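Local coordinates for L-glyceraldehyde 3-phosphate reductase (Clostridium beijerinckii, PDB 6HG6), which binds NADPH and probably uses it to reduce aldehydes such as furfural, as an aldo-keto reductase built on a TIM barrel, at residues 49-54 and 303-308; 28-31 and 35-38; 197-202 and 261-266. One frame throughout, in Å; residues are numbered along the deposited sequence.

Interaction 1 of 3, residues 49-54 and 303-308; sequences CFTAFD and SQIIEN. With NDP (NADPH dihydro-nicotinamide-adenine-dinucleotide phosphate), chain B.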
loop_
_atom_site.group_PDB
_atom_site.type_symbol
_atom_site.label_atom_id
_atom_site.label_comp_id
_atom_site.label_asym_id
_atom_site.label_seq_id
_atom_site.Cartn_x
_atom_site.Cartn_y
_atom_site.Cartn_z
ATOM N N CYS A 49 10.614 6.739 -8.791
ATOM C CA CYS A 49 9.293 7.392 -8.974
ATOM C C CYS A 49 8.976 7.525 -10.462
ATOM O O CYS A 49 7.862 7.212 -10.833
ATOM C CB CYS A 49 9.247 8.741 -8.288
ATOM S SG CYS A 49 9.220 8.556 -6.485
ATOM N N PHE A 50 9.921 8.009 -11.248
ATOM C CA PHE A 50 9.770 8.204 -12.693
ATOM C C PHE A 50 9.477 6.846 -13.331
ATOM O O PHE A 50 8.594 6.762 -14.208
ATOM C CB PHE A 50 11.026 8.822 -13.305
ATOM C CG PHE A 50 11.376 10.195 -12.782
ATOM C CD1 PHE A 50 10.425 11.021 -12.206
ATOM C CD2 PHE A 50 12.639 10.711 -13.045
ATOM C CE1 PHE A 50 10.767 12.285 -11.736
ATOM C CE2 PHE A 50 12.969 11.987 -12.621
ATOM C CZ PHE A 50 12.028 12.775 -11.996
ATOM N N THR A 51 10.225 5.804 -12.955
ATOM C CA THR A 51 10.000 4.450 -13.509
ATOM C C THR A 51 8.579 4.000 -13.165
ATOM O O THR A 51 7.889 3.522 -14.059
ATOM C CB THR A 51 11.040 3.445 -13.006
ATOM O OG1 THR A 51 12.310 3.973 -13.383
ATOM C CG2 THR A 51 10.816 2.080 -13.597
ATOM N N ALA A 52 8.131 4.207 -11.933
ATOM C CA ALA A 52 6.800 3.790 -11.476
ATOM C C ALA A 52 5.735 4.464 -12.360
ATOM O O ALA A 52 4.898 3.774 -12.968
ATOM C CB ALA A 52 6.609 4.153 -10.040
ATOM N N PHE A 53 5.795 5.785 -12.456
ATOM C CA PHE A 53 4.780 6.564 -13.203
ATOM C C PHE A 53 4.847 6.219 -14.687
ATOM O O PHE A 53 3.787 6.119 -15.324
ATOM C CB PHE A 53 4.943 8.058 -12.931
ATOM C CG PHE A 53 3.828 8.922 -13.469
ATOM C CD1 PHE A 53 2.527 8.669 -13.093
ATOM C CD2 PHE A 53 4.096 10.010 -14.277
ATOM C CE1 PHE A 53 1.470 9.431 -13.606
ATOM C CE2 PHE A 53 3.061 10.785 -14.781
ATOM C CZ PHE A 53 1.751 10.496 -14.438
ATOM N N ASP A 54 6.042 6.044 -15.258
ATOM C CA ASP A 54 6.183 5.737 -16.696
ATOM C C ASP A 54 5.508 4.405 -17.028
ATOM O O ASP A 54 5.230 4.198 -18.199
ATOM C CB ASP A 54 7.647 5.705 -17.128
ATOM C CG ASP A 54 8.275 7.070 -17.338
ATOM O OD1 ASP A 54 7.568 8.067 -17.262
ATOM O OD2 ASP A 54 9.481 7.084 -17.690
ATOM N N SER A 303 14.691 -1.758 -12.083
ATOM C CA SER A 303 14.460 -3.083 -12.713
ATOM C C SER A 303 13.390 -3.844 -11.921
ATOM O O SER A 303 12.670 -4.639 -12.539
ATOM C CB SER A 303 15.740 -3.888 -12.839
ATOM O OG SER A 303 16.338 -4.070 -11.565
ATOM N N GLN A 304 13.281 -3.641 -10.603
ATOM C CA GLN A 304 12.277 -4.368 -9.792
ATOM C C GLN A 304 10.881 -3.890 -10.154
ATOM O O GLN A 304 9.976 -4.721 -10.210
ATOM C CB GLN A 304 12.530 -4.243 -8.301
ATOM C CG GLN A 304 13.824 -4.949 -7.921
ATOM C CD GLN A 304 14.269 -4.596 -6.527
ATOM O OE1 GLN A 304 13.897 -3.552 -6.001
ATOM N NE2 GLN A 304 15.132 -5.436 -5.970
ATOM N N ILE A 305 10.707 -2.593 -10.402
ATOM C CA ILE A 305 9.390 -2.078 -10.833
ATOM C C ILE A 305 9.042 -2.727 -12.183
ATOM O O ILE A 305 7.933 -3.233 -12.342
ATOM C CB ILE A 305 9.440 -0.547 -10.892
ATOM C CG1 ILE A 305 9.734 -0.002 -9.493
ATOM C CG2 ILE A 305 8.135 0.009 -11.445
ATOM C CD1 ILE A 305 9.837 1.499 -9.398
ATOM N N ILE A 306 9.946 -2.630 -13.130
ATOM C CA ILE A 306 9.726 -3.111 -14.518
ATOM C C ILE A 306 9.379 -4.611 -14.495
ATOM O O ILE A 306 8.430 -4.988 -15.171
ATOM C CB ILE A 306 10.956 -2.736 -15.362
ATOM C CG1 ILE A 306 11.017 -1.214 -15.502
ATOM C CG2 ILE A 306 10.919 -3.425 -16.711
ATOM C CD1 ILE A 306 12.327 -0.657 -15.995
ATOM N N GLU A 307 10.067 -5.446 -13.715
ATOM C CA GLU A 307 9.698 -6.891 -13.608
ATOM C C GLU A 307 8.299 -7.012 -12.981
ATOM O O GLU A 307 7.504 -7.846 -13.391
ATOM C CB GLU A 307 10.701 -7.657 -12.736
ATOM C CG GLU A 307 10.192 -9.030 -12.273
ATOM C CD GLU A 307 11.223 -9.995 -11.679
ATOM O OE1 GLU A 307 12.257 -10.296 -12.382
ATOM O OE2 GLU A 307 10.989 -10.455 -10.496
ATOM N N ASN A 308 8.010 -6.252 -11.963
ATOM C CA ASN A 308 6.789 -6.502 -11.169
ATOM C C ASN A 308 5.533 -6.085 -11.933
ATOM O O ASN A 308 4.504 -6.674 -11.646
ATOM C CB ASN A 308 6.804 -5.769 -9.832
ATOM C CG ASN A 308 7.794 -6.320 -8.834
ATOM O OD1 ASN A 308 8.422 -7.364 -9.077
ATOM N ND2 ASN A 308 7.941 -5.585 -7.728
HETATM P PA NDP B . 7.245 -5.865 -0.782
HETATM O O1A NDP B . 6.747 -7.012 0.034
HETATM O O2A NDP B . 6.840 -5.599 -2.197
HETATM O O5B NDP B . 8.847 -5.779 -0.670
HETATM C C5B NDP B . 9.557 -4.745 -1.403
HETATM C C4B NDP B . 11.020 -5.097 -1.474
HETATM O O4B NDP B . 11.137 -6.414 -2.073
HETATM C C3B NDP B . 11.911 -4.187 -2.330
HETATM O O3B NDP B . 12.443 -3.075 -1.614
HETATM C C2B NDP B . 13.008 -5.158 -2.748
HETATM O O2B NDP B . 13.894 -5.291 -1.640
HETATM C C1B NDP B . 12.231 -6.452 -2.957
HETATM N N9A NDP B . 11.690 -6.657 -4.295
HETATM C C8A NDP B . 10.704 -5.933 -4.919
HETATM N N7A NDP B . 10.388 -6.394 -6.104
HETATM C C5A NDP B . 11.215 -7.495 -6.275
HETATM C C6A NDP B . 11.362 -8.416 -7.330
HETATM N N6A NDP B . 10.649 -8.369 -8.453
HETATM N N1A NDP B . 12.277 -9.409 -7.177
HETATM C C2A NDP B . 12.989 -9.450 -6.041
HETATM N N3A NDP B . 12.931 -8.644 -4.983
HETATM C C4A NDP B . 12.014 -7.676 -5.161
HETATM O O3 NDP B . 6.790 -4.509 -0.028
HETATM P PN NDP B . 7.226 -3.748 1.311
HETATM O O1N NDP B . 8.416 -2.912 0.973
HETATM O O2N NDP B . 7.275 -4.678 2.479
HETATM O O5D NDP B . 5.949 -2.781 1.504
HETATM C C5D NDP B . 5.459 -2.071 0.337
HETATM C C4D NDP B . 4.737 -0.822 0.786
HETATM O O4D NDP B . 3.619 -1.191 1.613
HETATM C C3D NDP B . 5.522 0.138 1.676
HETATM O O3D NDP B . 6.422 0.917 0.901
HETATM C C2D NDP B . 4.365 0.936 2.289
HETATM O O2D NDP B . 3.906 1.903 1.381
HETATM C C1D NDP B . 3.308 -0.141 2.515
HETATM N N1N NDP B . 3.327 -0.669 3.903
HETATM C C2N NDP B . 2.287 -0.383 4.754
HETATM C C3N NDP B . 2.360 -0.597 6.103
HETATM C C7N NDP B . 1.176 -0.249 6.965
HETATM O O7N NDP B . 0.185 0.333 6.483
HETATM N N7N NDP B . 1.259 -0.566 8.257
HETATM C C4N NDP B . 3.638 -1.180 6.642
HETATM C C5N NDP B . 4.604 -1.636 5.620
HETATM C C6N NDP B . 4.386 -1.444 4.337
HETATM P P2B NDP B . 15.450 -5.580 -1.969
HETATM O O1X NDP B . 15.888 -5.030 -3.311
HETATM O O2X NDP B . 16.196 -4.921 -0.818
HETATM O O3X NDP B . 15.508 -7.099 -1.915
#

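Interaction 2 of 3, residues 28-31 and 35-38; sequences ISFG and NFGS. With NDP (NADPH dihydro-nicotinamide-adenine-dinucleotide phosphate), chain B; EDO (1,2-ethanediol), chain F; EDO (1,2-ethanediol), chain E.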
loop_
_atom_site.group_PDB
_atom_site.type_symbol
_atom_site.label_atom_id
_atom_site.label_comp_id
_atom_site.label_asym_id
_atom_site.label_seq_id
_atom_site.Cartn_x
_atom_site.Cartn_y
_atom_site.Cartn_z
ATOM N N ILE A 28 -0.902 -2.339 -9.393
ATOM C CA ILE A 28 0.392 -2.200 -8.663
ATOM C C ILE A 28 0.513 -0.749 -8.202
ATOM O O ILE A 28 0.498 0.114 -9.049
ATOM C CB ILE A 28 1.635 -2.588 -9.511
ATOM C CG1 ILE A 28 1.538 -3.980 -10.129
ATOM C CG2 ILE A 28 2.879 -2.472 -8.657
ATOM C CD1 ILE A 28 1.282 -5.027 -9.101
ATOM N N SER A 29 0.645 -0.543 -6.893
ATOM C CA SER A 29 0.916 0.755 -6.246
ATOM C C SER A 29 2.351 0.737 -5.738
ATOM O O SER A 29 2.867 -0.387 -5.418
ATOM C CB SER A 29 -0.058 1.048 -5.138
ATOM O OG SER A 29 -1.393 1.149 -5.632
ATOM N N PHE A 30 2.929 1.928 -5.566
ATOM C CA PHE A 30 4.335 2.059 -5.167
ATOM C C PHE A 30 4.401 2.681 -3.776
ATOM O O PHE A 30 3.846 3.762 -3.559
ATOM C CB PHE A 30 5.098 2.848 -6.222
ATOM C CG PHE A 30 6.564 2.801 -5.954
ATOM C CD1 PHE A 30 7.263 1.615 -6.167
ATOM C CD2 PHE A 30 7.206 3.879 -5.391
ATOM C CE1 PHE A 30 8.603 1.521 -5.822
ATOM C CE2 PHE A 30 8.558 3.786 -5.073
ATOM C CZ PHE A 30 9.246 2.628 -5.319
ATOM N N GLY A 31 5.102 2.015 -2.872
ATOM C CA GLY A 31 5.232 2.483 -1.484
ATOM C C GLY A 31 6.611 3.014 -1.185
ATOM O O GLY A 31 7.599 2.469 -1.734
ATOM N N ASN A 35 13.772 2.928 1.250
ATOM C CA ASN A 35 14.692 3.448 0.204
ATOM C C ASN A 35 14.388 4.912 -0.136
ATOM O O ASN A 35 14.937 5.383 -1.129
ATOM C CB ASN A 35 14.657 2.537 -1.035
ATOM C CG ASN A 35 14.961 1.102 -0.660
ATOM O OD1 ASN A 35 15.940 0.857 -0.002
ATOM N ND2 ASN A 35 14.078 0.176 -0.989
ATOM N N PHE A 36 13.633 5.641 0.698
ATOM C CA PHE A 36 13.335 7.081 0.482
ATOM C C PHE A 36 13.711 7.924 1.698
ATOM O O PHE A 36 13.229 9.071 1.809
ATOM C CB PHE A 36 11.860 7.258 0.120
ATOM C CG PHE A 36 11.632 6.814 -1.304
ATOM C CD1 PHE A 36 11.500 5.469 -1.607
ATOM C CD2 PHE A 36 11.517 7.747 -2.309
ATOM C CE1 PHE A 36 11.313 5.055 -2.919
ATOM C CE2 PHE A 36 11.331 7.334 -3.624
ATOM C CZ PHE A 36 11.260 5.992 -3.919
ATOM N N GLY A 37 14.541 7.369 2.564
ATOM C CA GLY A 37 14.914 8.011 3.832
ATOM C C GLY A 37 16.114 8.923 3.725
ATOM O O GLY A 37 16.630 9.230 2.616
ATOM N N SER A 38 16.574 9.347 4.889
ATOM C CA SER A 38 17.676 10.315 5.046
ATOM C C SER A 38 18.930 9.849 4.328
ATOM O O SER A 38 19.697 10.715 3.881
ATOM C CB SER A 38 17.953 10.506 6.499
ATOM O OG SER A 38 16.809 10.858 7.193
HETATM P PA NDP B . 7.245 -5.865 -0.782
HETATM O O1A NDP B . 6.747 -7.012 0.034
HETATM O O2A NDP B . 6.840 -5.599 -2.197
HETATM O O5B NDP B . 8.847 -5.779 -0.670
HETATM C C5B NDP B . 9.557 -4.745 -1.403
HETATM C C4B NDP B . 11.020 -5.097 -1.474
HETATM O O4B NDP B . 11.137 -6.414 -2.073
HETATM C C3B NDP B . 11.911 -4.187 -2.330
HETATM O O3B NDP B . 12.443 -3.075 -1.614
HETATM C C2B NDP B . 13.008 -5.158 -2.748
HETATM O O2B NDP B . 13.894 -5.291 -1.640
HETATM C C1B NDP B . 12.231 -6.452 -2.957
HETATM N N9A NDP B . 11.690 -6.657 -4.295
HETATM C C8A NDP B . 10.704 -5.933 -4.919
HETATM N N7A NDP B . 10.388 -6.394 -6.104
HETATM C C5A NDP B . 11.215 -7.495 -6.275
HETATM C C6A NDP B . 11.362 -8.416 -7.330
HETATM N N6A NDP B . 10.649 -8.369 -8.453
HETATM N N1A NDP B . 12.277 -9.409 -7.177
HETATM C C2A NDP B . 12.989 -9.450 -6.041
HETATM N N3A NDP B . 12.931 -8.644 -4.983
HETATM C C4A NDP B . 12.014 -7.676 -5.161
HETATM O O3 NDP B . 6.790 -4.509 -0.028
HETATM P PN NDP B . 7.226 -3.748 1.311
HETATM O O1N NDP B . 8.416 -2.912 0.973
HETATM O O2N NDP B . 7.275 -4.678 2.479
HETATM O O5D NDP B . 5.949 -2.781 1.504
HETATM C C5D NDP B . 5.459 -2.071 0.337
HETATM C C4D NDP B . 4.737 -0.822 0.786
HETATM O O4D NDP B . 3.619 -1.191 1.613
HETATM C C3D NDP B . 5.522 0.138 1.676
HETATM O O3D NDP B . 6.422 0.917 0.901
HETATM C C2D NDP B . 4.365 0.936 2.289
HETATM O O2D NDP B . 3.906 1.903 1.381
HETATM C C1D NDP B . 3.308 -0.141 2.515
HETATM N N1N NDP B . 3.327 -0.669 3.903
HETATM C C2N NDP B . 2.287 -0.383 4.754
HETATM C C3N NDP B . 2.360 -0.597 6.103
HETATM C C7N NDP B . 1.176 -0.249 6.965
HETATM O O7N NDP B . 0.185 0.333 6.483
HETATM N N7N NDP B . 1.259 -0.566 8.257
HETATM C C4N NDP B . 3.638 -1.180 6.642
HETATM C C5N NDP B . 4.604 -1.636 5.620
HETATM C C6N NDP B . 4.386 -1.444 4.337
HETATM P P2B NDP B . 15.450 -5.580 -1.969
HETATM O O1X NDP B . 15.888 -5.030 -3.311
HETATM O O2X NDP B . 16.196 -4.921 -0.818
HETATM O O3X NDP B . 15.508 -7.099 -1.915
HETATM C C1 EDO F . 15.738 4.602 3.816
HETATM O O1 EDO F . 16.493 5.113 2.786
HETATM C C2 EDO F . 15.520 3.157 3.716
HETATM O O2 EDO F . 14.301 2.818 4.319
HETATM C C1 EDO E . 18.448 13.089 -0.434
HETATM O O1 EDO E . 17.568 14.154 -0.752
HETATM C C2 EDO E . 18.519 12.793 1.018
HETATM O O2 EDO E . 17.841 11.612 1.418
#

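Interaction 3 of 3, residues 197-202 and 261-266; sequences SIFDRT and LEQIRR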
loop_
_atom_site.group_PDB
_atom_site.type_symbol
_atom_site.label_atom_id
_atom_site.label_comp_id
_atom_site.label_asym_id
_atom_site.label_seq_id
_atom_site.Cartn_x
_atom_site.Cartn_y
_atom_site.Cartn_z
ATOM N N SER A 197 -0.058 -11.727 2.151
ATOM C CA SER A 197 0.868 -12.480 1.278
ATOM C C SER A 197 0.480 -13.946 1.314
ATOM O O SER A 197 -0.308 -14.346 2.169
ATOM C CB SER A 197 2.293 -12.337 1.713
ATOM O OG SER A 197 2.465 -13.010 2.945
ATOM N N ILE A 198 1.103 -14.730 0.461
ATOM C CA ILE A 198 0.956 -16.205 0.543
ATOM C C ILE A 198 1.264 -16.674 1.977
ATOM O O ILE A 198 0.595 -17.628 2.422
ATOM C CB ILE A 198 1.847 -16.862 -0.516
ATOM C CG1 ILE A 198 1.248 -16.607 -1.903
ATOM C CG2 ILE A 198 2.037 -18.335 -0.231
ATOM C CD1 ILE A 198 2.102 -17.073 -3.048
ATOM N N PHE A 199 2.216 -16.043 2.683
ATOM C CA PHE A 199 2.641 -16.448 4.054
ATOM C C PHE A 199 1.895 -15.700 5.174
ATOM O O PHE A 199 2.052 -16.093 6.360
ATOM C CB PHE A 199 4.150 -16.288 4.215
ATOM C CG PHE A 199 4.947 -17.344 3.506
ATOM C CD1 PHE A 199 4.633 -18.679 3.657
ATOM C CD2 PHE A 199 5.988 -16.996 2.665
ATOM C CE1 PHE A 199 5.371 -19.658 3.014
ATOM C CE2 PHE A 199 6.732 -17.977 2.022
ATOM C CZ PHE A 199 6.393 -19.302 2.162
ATOM N N ASP A 200 1.065 -14.720 4.860
ATOM C CA ASP A 200 0.313 -13.982 5.897
ATOM C C ASP A 200 -1.154 -13.899 5.489
ATOM O O ASP A 200 -1.510 -13.015 4.695
ATOM C CB ASP A 200 0.931 -12.614 6.161
ATOM C CG ASP A 200 0.295 -11.944 7.355
ATOM O OD1 ASP A 200 -0.744 -12.437 7.833
ATOM O OD2 ASP A 200 0.853 -10.940 7.804
ATOM N N ARG A 201 -1.968 -14.769 6.074
ATOM C CA ARG A 201 -3.408 -14.883 5.752
ATOM C C ARG A 201 -4.260 -14.145 6.776
ATOM O O ARG A 201 -5.460 -14.471 6.883
ATOM C CB ARG A 201 -3.776 -16.365 5.719
ATOM C CG ARG A 201 -2.916 -17.182 4.769
ATOM C CD ARG A 201 -2.821 -16.612 3.357
ATOM N NE ARG A 201 -2.184 -17.588 2.473
ATOM C CZ ARG A 201 -2.797 -18.547 1.775
ATOM N NH1 ARG A 201 -2.070 -19.370 1.047
ATOM N NH2 ARG A 201 -4.110 -18.706 1.799
ATOM N N THR A 202 -3.677 -13.239 7.562
ATOM C CA THR A 202 -4.405 -12.532 8.635
ATOM C C THR A 202 -5.759 -12.013 8.139
ATOM O O THR A 202 -6.766 -12.284 8.829
ATOM C CB THR A 202 -3.584 -11.387 9.244
ATOM O OG1 THR A 202 -2.431 -11.997 9.802
ATOM C CG2 THR A 202 -4.334 -10.629 10.328
ATOM N N LEU A 261 12.627 -22.875 3.778
ATOM C CA LEU A 261 13.355 -22.935 2.477
ATOM C C LEU A 261 12.656 -23.932 1.520
ATOM O O LEU A 261 12.756 -23.782 0.238
ATOM C CB LEU A 261 14.827 -23.318 2.702
ATOM C CG LEU A 261 15.835 -22.162 2.745
ATOM C CD1 LEU A 261 15.459 -21.117 3.778
ATOM C CD2 LEU A 261 17.248 -22.704 3.012
ATOM N N GLU A 262 12.083 -25.024 2.126
ATOM C CA GLU A 262 11.322 -26.075 1.392
ATOM C C GLU A 262 10.010 -25.485 0.853
ATOM O O GLU A 262 9.658 -25.788 -0.298
ATOM C CB GLU A 262 10.995 -27.263 2.302
ATOM C CG GLU A 262 10.188 -28.366 1.624
ATOM C CD GLU A 262 10.948 -29.129 0.531
ATOM O OE1 GLU A 262 12.131 -28.592 0.187
ATOM O OE2 GLU A 262 10.319 -30.172 -0.070
ATOM N N GLN A 263 9.293 -24.714 1.672
ATOM C CA GLN A 263 8.042 -24.036 1.246
ATOM C C GLN A 263 8.344 -23.123 0.043
ATOM O O GLN A 263 7.484 -23.056 -0.941
ATOM C CB GLN A 263 7.445 -23.198 2.378
ATOM C CG GLN A 263 6.909 -24.009 3.547
ATOM C CD GLN A 263 6.363 -23.086 4.605
ATOM O OE1 GLN A 263 6.914 -22.019 4.858
ATOM N NE2 GLN A 263 5.235 -23.457 5.183
ATOM N N ILE A 264 9.485 -22.413 0.132
ATOM C CA ILE A 264 9.932 -21.424 -0.884
ATOM C C ILE A 264 10.335 -22.156 -2.152
ATOM O O ILE A 264 10.019 -21.663 -3.242
ATOM C CB ILE A 264 11.068 -20.544 -0.335
ATOM C CG1 ILE A 264 10.578 -19.659 0.809
ATOM C CG2 ILE A 264 11.694 -19.714 -1.438
ATOM C CD1 ILE A 264 11.681 -18.906 1.540
ATOM N N ARG A 265 11.006 -23.303 -2.008
ATOM C CA ARG A 265 11.447 -24.093 -3.173
ATOM C C ARG A 265 10.198 -24.562 -3.968
ATOM O O ARG A 265 10.306 -24.593 -5.233
ATOM C CB ARG A 265 12.292 -25.297 -2.739
ATOM C CG ARG A 265 12.815 -26.116 -3.909
ATOM C CD ARG A 265 13.489 -27.388 -3.443
ATOM N NE ARG A 265 12.532 -28.379 -2.945
ATOM C CZ ARG A 265 11.794 -29.191 -3.717
ATOM N NH1 ARG A 265 11.878 -29.111 -5.042
ATOM N NH2 ARG A 265 10.947 -30.055 -3.162
ATOM N N ARG A 266 9.208 -25.117 -3.239
ATOM C CA ARG A 266 7.977 -25.682 -3.858
ATOM C C ARG A 266 7.114 -24.561 -4.460
ATOM O O ARG A 266 6.511 -24.801 -5.501
ATOM C CB ARG A 266 7.148 -26.480 -2.850
ATOM C CG ARG A 266 7.818 -27.743 -2.323
ATOM C CD ARG A 266 6.958 -28.308 -1.209
ATOM N NE ARG A 266 6.171 -29.468 -1.587
ATOM C CZ ARG A 266 5.058 -29.917 -0.989
ATOM N NH1 ARG A 266 4.498 -29.267 0.020
ATOM N NH2 ARG A 266 4.504 -31.043 -1.424
#

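Interaction 1 of 3, residues 49-54 and 303-308
Thr51 and Ala52 meet Ile305 and Ile306 where two outer helices of the TIM barrel lie side by side. Helix 42-54 follows the first barrel strand and helix 302-308 follows the last, so the contact lies on the outside of the seam at which the barrel closes. The short segments run nearly parallel, 17° apart, with their axes 9.4 Å from each other at closest approach.

Across the helices the contact is purely apolar. The methyl CG2 of Thr51 touches both isoleucines: it lies 3.8 Å from Ile306 CG1, the two side chains crossing at about a right angle, and also meets Ile305 CG2. This is a consequence of the rotamer, which places CG2 opposite the backbone N (chi1 -58° for OG1) and turns OG1 back along its own helix to the carbonyl of Glu47. Deeper in, Ile305 CG2 rests 4.0 Å from Ala52 CA, while the extended end of Ile305 brings CD1 toward Ala52 CB.

The polar work is done on another side of helix 302-308, which holds the adenosine half of NADPH. Gln304 gives its NE2 to the 2'-phosphate oxygen O1X in a nearly straight bond of 2.8 Å; its OE1 accepts from Ser300 N, which fixes the rotation of the amide. Glu307 OE2, also bound by Thr277 OG1, accepts from N6A of the adenine at 2.9 Å. Asn308 ND2 donates to N7A at 3.0 Å, whereas the approach of Asn308 OD1 to N6A is unusually short and so doubtful in detail.

Interaction 2 of 3, residues 28-31 and 35-38
Two different first torsions steer a pair of rings together: Phe30 swings its ring to the side opposite its own amide nitrogen (chi1 -171°), whereas Phe36 sets CG opposite its carbonyl carbon (chi1 -75°). Phe30 belongs to strand 28-31, the first strand of the TIM barrel, and Phe36 to the loop that leads from this strand to helix 42-54. The contact ties the loop after the first strand to a side chain of that strand.

Phe36 CZ sits at the edge of the Phe30 ring, near its plane. CE2 of Phe30 comes within 3.7 Å of Phe36 CZ and equally close to CE1 of the same ring. With centroids 5.9 Å apart and planes at 70°, the pair is oblique and apolar. Both rings are buried: Phe30 also packs on Ile57, Phe60 and Ile297, and Phe36 on Met45, Leu48 and Cys49 of the following helix, so together they bridge barrel wall and helix.

Polar groups of the loop and of the strand end have other partners. Asn35 is in a left-handed backbone conformation, and its ND2 makes a weak hydrogen bond to the carbonyl of Ala299. Gly37 N donates weakly to O1 of an ethanediol molecule, 3.0 Å away, probably from the crystallisation liquor. At the end of the strand, Gly31 presents bare backbone to the nicotinamide ribose of NADPH, whose hydroxyl oxygen O3D sits 3.0 Å from Gly31 C.

Interaction 3 of 3, residues 197-202 and 261-266
Asp200 OD1 is gripped by two donors of Thr202, and this Asx turn directly follows Phe199, the residue that reaches across to Gln263 and Ile264. Thr202 OG1 gives the shorter bond, 2.6 Å to Asp200 OD1 on its syn lone pair, while Thr202 N donates to the same oxygen from 3.1 Å, nearly along the carboxylate C-O axis. Asp200 also closes a type I beta turn that begins at Ser197. Arg201 braces this turn: its NE points straight at Ile198 O (2.8 Å), in the guanidinium plane but above the carbonyl plane.

Held at the third position of the turn, Phe199 projects its ring against helix 258-273. CE1 of the ring lies 3.4 Å from Gln263 OE1, with ring and amide planes only 25° apart, and the ring tip CZ is 4.0 Å from Gln263 CB. Gln263, extended beyond CG (chi2 179°), crosses the ring at a slant, its oxygen hydrogen-bonded to Lys260 NZ. That ammonium also makes a cation-pi contact with Phe199, so a single lysine ties together the ring and the amide beside it. Ile264 adds a looser apolar touch through CG1, 4.4 Å from Phe199 CE2.

The loop comes after barrel strand 189-195 and before helix 202-205, and the phenylalanine fastens it to one side of helix 258-273, where Leu267 also meets the ring. Ile198 packs on Trp285 of helix 278-286, and Arg201 forms a salt bridge with Asp326 of helix 319-329, which joins the turn to the C-terminal helix as well.

In the fold
Interactions 1 and 2 are neighbours at the barrel's closing seam, their centres 11 Å apart. They touch at two points: Phe36 packs against helix 42-54 (Cys49 SG to Phe36 CE2, 3.8 Å), and Phe30 against helix 302-308 (Ile305 CD1 to Phe30 CE1, 3.8 Å). Interaction 2 is wholly buried and aromatic; interaction 1 is aliphatic and only partly buried. Both touch NADPH, interaction 2 at the nicotinamide ribose, interaction 1 at the adenine and the 2'-phosphate. Interaction 3 stands about 13 Å from either at the nearest atoms. Farther from the chain's centre, it combines contacts of a partly exposed ring with polar bonds within a turn, and joins a loop to a helix.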